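PDB 6WT9: NTP_transf_2 domain-containing protein from Capnocytophaga granulosa, which makes the second messenger 3',3'-c-di-GMP from two GTP in a CBASS antiphage defence system, in response to infection. Local coordinates for residues T57-E62 with K181-D186; A63-K68 with Y80-S85; S240-R245 with N281-S286. One frame throughout, in Å; residues are numbered along the deposited sequence.

Interaction 1: T57-E62 with K181-D186; sequences TNKSRE and KSMGRD
K59, S60 and E62 of one helix meet M183, in the turn before strand 185-194, and R185, the first residue of that strand. M183 is a selenomethionine, with SE in place of sulphur. K59 touches both partners. Its carbonyl O lies 3.4 Å from CE of M183, and its CB is 3.9 Å from the same methyl. Further out, the methylenes of K59 pack obliquely on the guanidinium end of R185, with CD of K59 3.8 Å from NH2 of R185. NZ of K59 stays 4.4 Å from NH2 of R185, so the two cations probably repel each other mildly. E20 offers R185 a long, weak ion pair from outside.

S60 comes next. Its OG sits at the edge of the R185 guanidinium, near its plane, and 3.9 Å from NE of R185. No bond joins them; OG is hydrogen-bonded instead to the carbonyl O of S96. A water bridges S60 O and D186 O, linking the two backbones.

E62 closes the turn. Its chain runs extended beyond CG and crosses M183 at about a right angle. The M183 methyl CE meets the E62 chain from CB to the carboxylate, closest to CD of E62 at 3.7 Å. The bend of M183 at chi3 (64°) turns this methyl into the angle between E62 and the K59 carbonyl.

No direct hydrogen bond spans the contact. G184, with positive phi, and R185 sit opposite the single residue N180, a G1 beta bulge where strand 176-180 turns back into strand 185-194. The contact thus packs a beta-hairpin end against helix 54-71, a helix-on-sheet layer of the nucleotidyltransferase fold.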
loop_
_atom_site.group_PDB
_atom_site.type_symbol
_atom_site.label_atom_id
_atom_site.label_comp_id
_atom_site.label_asym_id
_atom_site.label_seq_id
_atom_site.Cartn_x
_atom_site.Cartn_y
_atom_site.Cartn_z
ATOM N N THR A 57 -2.318 4.783 -12.356
ATOM C CA THR A 57 -1.634 3.554 -11.966
ATOM C C THR A 57 -0.793 2.997 -13.109
ATOM O O THR A 57 0.314 2.494 -12.885
ATOM C CB THR A 57 -2.652 2.518 -11.491
ATOM O OG1 THR A 57 -3.462 3.087 -10.456
ATOM C CG2 THR A 57 -1.947 1.280 -10.946
ATOM N N ASN A 58 -1.296 3.085 -14.344
ATOM C CA ASN A 58 -0.542 2.563 -15.480
ATOM C C ASN A 58 0.749 3.341 -15.696
ATOM O O ASN A 58 1.768 2.761 -16.088
ATOM C CB ASN A 58 -1.399 2.590 -16.745
ATOM C CG ASN A 58 -2.566 1.630 -16.676
ATOM O OD1 ASN A 58 -2.570 0.701 -15.870
ATOM N ND2 ASN A 58 -3.566 1.849 -17.524
ATOM N N LYS A 59 0.729 4.653 -15.448
ATOM C CA LYS A 59 1.945 5.443 -15.604
ATOM C C LYS A 59 2.940 5.166 -14.483
ATOM O O LYS A 59 4.154 5.199 -14.713
ATOM C CB LYS A 59 1.605 6.932 -15.667
ATOM C CG LYS A 59 0.621 7.283 -16.772
ATOM C CD LYS A 59 0.414 8.784 -16.896
ATOM C CE LYS A 59 1.637 9.471 -17.483
ATOM N NZ LYS A 59 1.379 10.912 -17.766
ATOM N N SER A 60 2.453 4.891 -13.273
ATOM C CA SER A 60 3.354 4.501 -12.195
ATOM C C SER A 60 3.999 3.154 -12.489
ATOM O O SER A 60 5.193 2.961 -12.231
ATOM C CB SER A 60 2.600 4.460 -10.866
ATOM O OG SER A 60 2.093 5.740 -10.528
ATOM N N ARG A 61 3.226 2.213 -13.034
ATOM C CA ARG A 61 3.796 0.933 -13.435
ATOM C C ARG A 61 4.718 1.089 -14.638
ATOM O O ARG A 61 5.687 0.336 -14.777
ATOM C CB ARG A 61 2.680 -0.065 -13.744
ATOM C CG ARG A 61 2.989 -1.489 -13.313
ATOM C CD ARG A 61 1.882 -2.455 -13.711
ATOM N NE ARG A 61 2.110 -3.792 -13.169
ATOM C CZ ARG A 61 2.950 -4.680 -13.693
ATOM N NH1 ARG A 61 3.654 -4.377 -14.776
ATOM N NH2 ARG A 61 3.092 -5.873 -13.130
ATOM N N GLU A 62 4.435 2.063 -15.507
ATOM C CA GLU A 62 5.278 2.292 -16.676
ATOM C C GLU A 62 6.630 2.875 -16.280
ATOM O O GLU A 62 7.655 2.549 -16.891
ATOM C CB GLU A 62 4.557 3.212 -17.661
ATOM C CG GLU A 62 5.385 3.622 -18.867
ATOM C CD GLU A 62 4.619 4.522 -19.818
ATOM O OE1 GLU A 62 3.371 4.539 -19.748
ATOM O OE2 GLU A 62 5.265 5.213 -20.633
ATOM N N LYS A 181 11.850 12.528 -14.533
ATOM C CA LYS A 181 11.382 13.904 -14.665
ATOM C C LYS A 181 10.442 14.071 -15.851
ATOM O O LYS A 181 9.601 14.978 -15.850
ATOM C CB LYS A 181 12.569 14.859 -14.791
ATOM C CG LYS A 181 13.531 14.808 -13.615
ATOM C CD LYS A 181 14.427 16.038 -13.574
ATOM C CE LYS A 181 15.190 16.219 -14.874
ATOM N NZ LYS A 181 16.077 17.415 -14.828
ATOM N N SER A 182 10.566 13.214 -16.868
ATOM C CA SER A 182 9.656 13.288 -18.006
ATOM C C SER A 182 8.242 12.876 -17.622
ATOM O O SER A 182 7.272 13.410 -18.172
ATOM C CB SER A 182 10.173 12.411 -19.147
ATOM O OG SER A 182 9.276 12.419 -20.243
HETATM N N MSE A 183 8.102 11.945 -16.683
HETATM C CA MSE A 183 6.792 11.436 -16.294
HETATM C C MSE A 183 6.331 11.978 -14.947
HETATM O O MSE A 183 5.154 11.883 -14.605
HETATM C CB MSE A 183 6.808 9.908 -16.243
HETATM C CG MSE A 183 7.300 9.241 -17.511
HETATM SE SE MSE A 183 7.129 7.304 -17.411
HETATM C CE MSE A 183 5.187 7.185 -17.289
ATOM N N GLY A 184 7.262 12.538 -14.180
ATOM C CA GLY A 184 6.940 13.003 -12.845
ATOM C C GLY A 184 6.605 11.895 -11.871
ATOM O O GLY A 184 5.751 12.083 -10.999
ATOM N N ARG A 185 7.255 10.741 -11.999
ATOM C CA ARG A 185 7.002 9.589 -11.148
ATOM C C ARG A 185 8.294 9.148 -10.472
ATOM O O ARG A 185 9.389 9.320 -11.016
ATOM C CB ARG A 185 6.414 8.420 -11.950
ATOM C CG ARG A 185 5.099 8.728 -12.649
ATOM C CD ARG A 185 3.997 9.059 -11.654
ATOM N NE ARG A 185 2.688 9.134 -12.297
ATOM C CZ ARG A 185 2.193 10.230 -12.863
ATOM N NH1 ARG A 185 2.895 11.354 -12.866
ATOM N NH2 ARG A 185 0.992 10.203 -13.426
ATOM N N ASP A 186 8.156 8.573 -9.282
ATOM C CA ASP A 186 9.283 8.062 -8.518
ATOM C C ASP A 186 9.271 6.539 -8.507
ATOM O O ASP A 186 8.211 5.908 -8.518
ATOM C CB ASP A 186 9.267 8.588 -7.080
ATOM C CG ASP A 186 9.689 10.041 -6.987
ATOM O OD1 ASP A 186 10.307 10.542 -7.948
ATOM O OD2 ASP A 186 9.409 10.679 -5.951
HETATM O O HOH W 1 5.851 5.286 -10.118
#

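Interaction 2: A63-K68 with Y80-S85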
loop_
_atom_site.group_PDB
_atom_site.type_symbol
_atom_site.label_atom_id
_atom_site.label_comp_id
_atom_site.label_asym_id
_atom_site.label_seq_id
_atom_site.Cartn_x
_atom_site.Cartn_y
_atom_site.Cartn_z
ATOM N N ALA A 63 6.654 3.740 -15.262
ATOM C CA ALA A 63 7.920 4.298 -14.797
ATOM C C ALA A 63 8.824 3.210 -14.229
ATOM O O ALA A 63 10.041 3.228 -14.445
ATOM C CB ALA A 63 7.665 5.387 -13.754
ATOM N N GLY A 64 8.245 2.255 -13.498
ATOM C CA GLY A 64 9.025 1.118 -13.045
ATOM C C GLY A 64 9.502 0.244 -14.186
ATOM O O GLY A 64 10.559 -0.386 -14.089
ATOM N N GLU A 65 8.740 0.202 -15.281
ATOM C CA GLU A 65 9.135 -0.602 -16.432
ATOM C C GLU A 65 10.341 0.006 -17.138
ATOM O O GLU A 65 11.217 -0.720 -17.620
ATOM C CB GLU A 65 7.956 -0.744 -17.394
ATOM C CG GLU A 65 8.132 -1.817 -18.454
ATOM C CD GLU A 65 8.419 -3.179 -17.856
ATOM O OE1 GLU A 65 9.570 -3.648 -17.976
ATOM O OE2 GLU A 65 7.498 -3.775 -17.258
ATOM N N LYS A 66 10.406 1.338 -17.203
ATOM C CA LYS A 66 11.564 1.989 -17.806
ATOM C C LYS A 66 12.813 1.792 -16.957
ATOM O O LYS A 66 13.914 1.630 -17.495
ATOM C CB LYS A 66 11.283 3.477 -18.013
ATOM C CG LYS A 66 10.245 3.772 -19.087
ATOM C CD LYS A 66 9.988 5.269 -19.197
ATOM C CE LYS A 66 8.951 5.581 -20.263
ATOM N NZ LYS A 66 9.415 5.171 -21.617
ATOM N N VAL A 67 12.665 1.812 -15.630
ATOM C CA VAL A 67 13.797 1.508 -14.757
ATOM C C VAL A 67 14.292 0.091 -15.012
ATOM O O VAL A 67 15.502 -0.162 -15.063
ATOM C CB VAL A 67 13.407 1.715 -13.281
ATOM C CG1 VAL A 67 14.546 1.306 -12.364
ATOM C CG2 VAL A 67 13.020 3.161 -13.037
ATOM N N LYS A 68 13.362 -0.850 -15.197
ATOM C CA LYS A 68 13.736 -2.232 -15.476
ATOM C C LYS A 68 14.561 -2.342 -16.755
ATOM O O LYS A 68 15.569 -3.057 -16.791
ATOM C CB LYS A 68 12.478 -3.095 -15.566
ATOM C CG LYS A 68 12.720 -4.551 -15.914
ATOM C CD LYS A 68 11.410 -5.323 -15.929
ATOM C CE LYS A 68 11.603 -6.751 -16.414
ATOM N NZ LYS A 68 10.319 -7.507 -16.433
ATOM N N TYR A 80 13.202 -9.426 -12.155
ATOM C CA TYR A 80 12.579 -8.179 -11.739
ATOM C C TYR A 80 11.136 -8.428 -11.326
ATOM O O TYR A 80 10.359 -9.001 -12.095
ATOM C CB TYR A 80 12.638 -7.143 -12.863
ATOM C CG TYR A 80 14.041 -6.849 -13.338
ATOM C CD1 TYR A 80 14.810 -5.872 -12.722
ATOM C CD2 TYR A 80 14.597 -7.551 -14.402
ATOM C CE1 TYR A 80 16.095 -5.600 -13.151
ATOM C CE2 TYR A 80 15.883 -7.285 -14.836
ATOM C CZ TYR A 80 16.627 -6.308 -14.207
ATOM O OH TYR A 80 17.905 -6.036 -14.633
ATOM N N GLN A 81 10.788 -8.002 -10.114
ATOM C CA GLN A 81 9.424 -8.051 -9.614
ATOM C C GLN A 81 9.066 -6.700 -9.012
ATOM O O GLN A 81 9.924 -5.838 -8.803
ATOM C CB GLN A 81 9.235 -9.164 -8.571
ATOM C CG GLN A 81 9.536 -10.564 -9.082
ATOM C CD GLN A 81 8.695 -10.948 -10.284
ATOM O OE1 GLN A 81 7.568 -10.480 -10.447
ATOM N NE2 GLN A 81 9.246 -11.803 -11.137
ATOM N N TYR A 82 7.781 -6.520 -8.727
ATOM C CA TYR A 82 7.279 -5.279 -8.165
ATOM C C TYR A 82 6.592 -5.536 -6.832
ATOM O O TYR A 82 5.970 -6.583 -6.621
ATOM C CB TYR A 82 6.303 -4.585 -9.126
ATOM C CG TYR A 82 6.954 -4.104 -10.404
ATOM C CD1 TYR A 82 6.929 -4.881 -11.554
ATOM C CD2 TYR A 82 7.603 -2.877 -10.457
ATOM C CE1 TYR A 82 7.524 -4.448 -12.722
ATOM C CE2 TYR A 82 8.201 -2.435 -11.619
ATOM C CZ TYR A 82 8.160 -3.223 -12.748
ATOM O OH TYR A 82 8.755 -2.788 -13.909
ATOM N N GLN A 83 6.721 -4.569 -5.930
ATOM C CA GLN A 83 5.977 -4.554 -4.683
ATOM C C GLN A 83 5.481 -3.135 -4.444
ATOM O O GLN A 83 5.944 -2.184 -5.079
ATOM C CB GLN A 83 6.826 -5.036 -3.499
ATOM C CG GLN A 83 7.904 -4.056 -3.079
ATOM C CD GLN A 83 8.688 -4.519 -1.866
ATOM O OE1 GLN A 83 8.398 -5.564 -1.286
ATOM N NE2 GLN A 83 9.688 -3.738 -1.477
ATOM N N GLY A 84 4.538 -3.002 -3.526
ATOM C CA GLY A 84 3.951 -1.716 -3.201
ATOM C C GLY A 84 2.439 -1.748 -3.305
ATOM O O GLY A 84 1.834 -2.689 -3.811
ATOM N N SER A 85 1.835 -0.665 -2.806
ATOM C CA SER A 85 0.380 -0.544 -2.825
ATOM C C SER A 85 -0.177 -0.596 -4.243
ATOM O O SER A 85 -1.324 -1.014 -4.444
ATOM C CB SER A 85 -0.039 0.756 -2.138
ATOM O OG SER A 85 0.413 0.792 -0.797
#
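K68 lies across the ring of Y80, and its side chain can be followed outward from the helix. CB is 4.1 Å from OH of Y82, a loose touch at the tip of the second tyrosine. CG is placed anti to the backbone N (chi1 177°). It stands over one face of the Y80 ring, offset toward the rim, and makes a CH-pi contact 3.9 Å from the ring centroid. CD moves off the ring and meets CB of Y80 at 3.8 Å. CE ends the contact, 3.7 Å from CD2 of Y80. The chain is extended beyond CG and runs aslant to the tyrosine. Its methylenes thus cover the inner part of the side chain, from the ring back to CB.

Y82 points its ring at the helix backbone beside G64. G64 carries no side chain, and the ring edge of Y82 comes right up to its CA, which lies 3.9 Å from CE2 of Y82. The carbonyl O of G64 is also at the edge, in the ring plane, and 3.0 Å from OH of Y82. E65 points away at CB, but its end bends back at chi2 and brings OE2 to 3.7 Å from OH of Y82. Its carboxylate plane is turned 74° from the ring.

I98 and L100 of the neighbouring strand also touch Y82. Q81 and Q83 pair through their backbones with L101 and D99 of that strand. The axes of 63-68 and 80-83 approach to 10.2 Å and run roughly antiparallel, at 152°. This is helix-on-sheet packing, with helix 54-71 lying over strand 78-83 of the mixed sheet in the nucleotidyltransferase domain.

Interaction 3: S240-R245 with N281-S286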
loop_
_atom_site.group_PDB
_atom_site.type_symbol
_atom_site.label_atom_id
_atom_site.label_comp_id
_atom_site.label_asym_id
_atom_site.label_seq_id
_atom_site.Cartn_x
_atom_site.Cartn_y
_atom_site.Cartn_z
ATOM N N SER A 240 -10.915 -10.137 -4.381
ATOM C CA SER A 240 -11.689 -10.728 -5.467
ATOM C C SER A 240 -12.873 -11.523 -4.930
ATOM O O SER A 240 -13.963 -11.495 -5.514
ATOM C CB SER A 240 -10.785 -11.614 -6.326
ATOM O OG SER A 240 -11.465 -12.076 -7.481
ATOM N N GLU A 241 -12.681 -12.231 -3.808
ATOM C CA GLU A 241 -13.779 -12.982 -3.204
ATOM C C GLU A 241 -14.896 -12.064 -2.727
ATOM O O GLU A 241 -16.064 -12.469 -2.696
ATOM C CB GLU A 241 -13.278 -13.816 -2.024
ATOM C CG GLU A 241 -12.126 -14.752 -2.333
ATOM C CD GLU A 241 -11.624 -15.470 -1.093
ATOM O OE1 GLU A 241 -12.389 -16.276 -0.523
ATOM O OE2 GLU A 241 -10.472 -15.219 -0.680
ATOM N N THR A 242 -14.560 -10.834 -2.340
ATOM C CA THR A 242 -15.530 -9.895 -1.795
ATOM C C THR A 242 -15.865 -8.777 -2.777
ATOM O O THR A 242 -16.419 -7.751 -2.372
ATOM C CB THR A 242 -15.017 -9.311 -0.480
ATOM O OG1 THR A 242 -13.843 -8.530 -0.727
ATOM C CG2 THR A 242 -14.675 -10.431 0.490
ATOM N N LYS A 243 -15.539 -8.961 -4.054
ATOM C CA LYS A 243 -15.849 -7.996 -5.110
ATOM C C LYS A 243 -15.307 -6.605 -4.778
ATOM O O LYS A 243 -15.997 -5.591 -4.912
ATOM C CB LYS A 243 -17.354 -7.946 -5.384
ATOM C CG LYS A 243 -17.938 -9.235 -5.947
ATOM C CD LYS A 243 -18.482 -10.136 -4.849
ATOM C CE LYS A 243 -19.275 -11.296 -5.429
ATOM N NZ LYS A 243 -19.901 -12.121 -4.360
ATOM N N GLY A 244 -14.052 -6.565 -4.341
ATOM C CA GLY A 244 -13.359 -5.318 -4.103
ATOM C C GLY A 244 -13.569 -4.694 -2.741
ATOM O O GLY A 244 -13.003 -3.626 -2.478
ATOM N N ARG A 245 -14.348 -5.326 -1.860
ATOM C CA ARG A 245 -14.680 -4.695 -0.584
ATOM C C ARG A 245 -13.473 -4.595 0.343
ATOM O O ARG A 245 -13.354 -3.619 1.095
ATOM C CB ARG A 245 -15.815 -5.458 0.098
ATOM C CG ARG A 245 -17.175 -5.246 -0.552
ATOM C CD ARG A 245 -18.183 -6.269 -0.056
ATOM N NE ARG A 245 -19.530 -6.017 -0.556
ATOM C CZ ARG A 245 -19.999 -6.487 -1.708
ATOM N NH1 ARG A 245 -19.228 -7.235 -2.484
ATOM N NH2 ARG A 245 -21.239 -6.208 -2.082
ATOM N N ASN A 281 -17.463 -13.301 5.992
ATOM C CA ASN A 281 -18.906 -13.376 6.192
ATOM C C ASN A 281 -19.480 -12.156 6.898
ATOM O O ASN A 281 -20.706 -12.008 6.934
ATOM C CB ASN A 281 -19.263 -14.638 6.981
ATOM C CG ASN A 281 -18.593 -14.688 8.339
ATOM O OD1 ASN A 281 -19.083 -14.109 9.309
ATOM N ND2 ASN A 281 -17.465 -15.382 8.415
ATOM N N LYS A 282 -18.640 -11.283 7.454
ATOM C CA LYS A 282 -19.150 -10.090 8.116
ATOM C C LYS A 282 -19.428 -8.946 7.150
ATOM O O LYS A 282 -20.230 -8.065 7.475
ATOM C CB LYS A 282 -18.171 -9.625 9.195
ATOM C CG LYS A 282 -18.079 -10.552 10.393
ATOM C CD LYS A 282 -17.275 -9.911 11.508
ATOM C CE LYS A 282 -17.280 -10.771 12.759
ATOM N NZ LYS A 282 -16.620 -12.086 12.535
ATOM N N TYR A 283 -18.792 -8.935 5.975
ATOM C CA TYR A 283 -19.002 -7.844 5.030
ATOM C C TYR A 283 -19.224 -8.340 3.604
ATOM O O TYR A 283 -19.023 -7.571 2.657
ATOM C CB TYR A 283 -17.822 -6.855 5.058
ATOM C CG TYR A 283 -16.479 -7.426 4.644
ATOM C CD1 TYR A 283 -15.680 -8.111 5.553
ATOM C CD2 TYR A 283 -16.000 -7.254 3.351
ATOM C CE1 TYR A 283 -14.447 -8.624 5.178
ATOM C CE2 TYR A 283 -14.771 -7.763 2.968
ATOM C CZ TYR A 283 -13.999 -8.446 3.884
ATOM O OH TYR A 283 -12.777 -8.954 3.507
ATOM N N LEU A 284 -19.655 -9.595 3.434
ATOM C CA LEU A 284 -19.787 -10.185 2.102
ATOM C C LEU A 284 -20.699 -9.352 1.211
ATOM O O LEU A 284 -20.366 -9.070 0.054
ATOM C CB LEU A 284 -20.313 -11.619 2.226
ATOM C CG LEU A 284 -19.912 -12.690 1.205
ATOM C CD1 LEU A 284 -20.535 -14.024 1.589
ATOM C CD2 LEU A 284 -20.283 -12.326 -0.228
ATOM N N HIS A 285 -21.856 -8.944 1.734
ATOM C CA HIS A 285 -22.865 -8.243 0.948
ATOM C C HIS A 285 -23.006 -6.778 1.337
ATOM O O HIS A 285 -23.967 -6.125 0.917
ATOM C CB HIS A 285 -24.216 -8.950 1.079
ATOM C CG HIS A 285 -24.146 -10.429 0.859
ATOM N ND1 HIS A 285 -23.680 -10.988 -0.311
ATOM C CD2 HIS A 285 -24.484 -11.465 1.663
ATOM C CE1 HIS A 285 -23.733 -12.305 -0.220
ATOM N NE2 HIS A 285 -24.217 -12.620 0.968
ATOM N N SER A 286 -22.072 -6.244 2.117
ATOM C CA SER A 286 -22.188 -4.874 2.597
ATOM C C SER A 286 -21.911 -3.879 1.477
ATOM O O SER A 286 -21.036 -4.094 0.635
ATOM C CB SER A 286 -21.215 -4.642 3.752
ATOM O OG SER A 286 -21.406 -5.608 4.770
#
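The R245 guanidinium has the carbonyl O of L284 over the centre of one face, 3.1 Å above its plane. CA of H285 lies over the same face. At the edges the group meets two other carbonyls. NE donates to S286 O at 2.7 Å, with an N-H...O angle of 162°. This donor lies in the carbonyl plane, on a lone pair. NH1 donates to T242 O at 2.9 Å, but from above that carbonyl's plane. The backbone N of R245 reaches T242 O from the opposite face, so two donors hold this oxygen. The two side-chain bonds, both close to the guanidinium plane, would limit its rotation. The L284 oxygen over the face carries a partial negative charge, which probably suits the cation.

The Y283 ring is met at its edge, near its plane, by R245, whose CB lies 3.7 Å from CD2 of Y283. CG2 of T242 comes to 3.6 Å from CE2 of Y283. L246 and M249 of helix 245-259 and L291 and I294 of helix 291-304 also touch Y283.

Helix 228-241 ends here in a Schellman motif, with K243 at C-prime. The type I' turn T242-R245 overlaps this motif, and G244 is the N-cap of helix 245-259. This tight connection between the two helices packs on the loop between helices 268-276 and 291-304. R245 runs extended from CG to NE (chi3 174°) and spans the gap to that loop. CD of R245 passes 3.1 Å from Y283 O on the way. Beside it K243 bends at chi2, and its NZ comes 4.2 Å from CD2 of L284.

Interactions 1 and 2 are neighbours on helix 54-71, with centres 10 Å apart. They use successive turns of that helix and reach different strands of one sheet. They touch directly: CB of R185 lies 3.7 Å from CB of A63, and SE of M183 is 3.8 Å from CE of K66. Interaction 2 falls within the chain stretch that interaction 1 spans. Interaction 3 comes later in sequence and joins the turn after helix 228-241 to the loop before helix 291-304. Its centre is about 31 Å from that of interaction 1 and 29 Å from that of interaction 2. The nearest atoms of interactions 2 and 3 are about 12 Å apart.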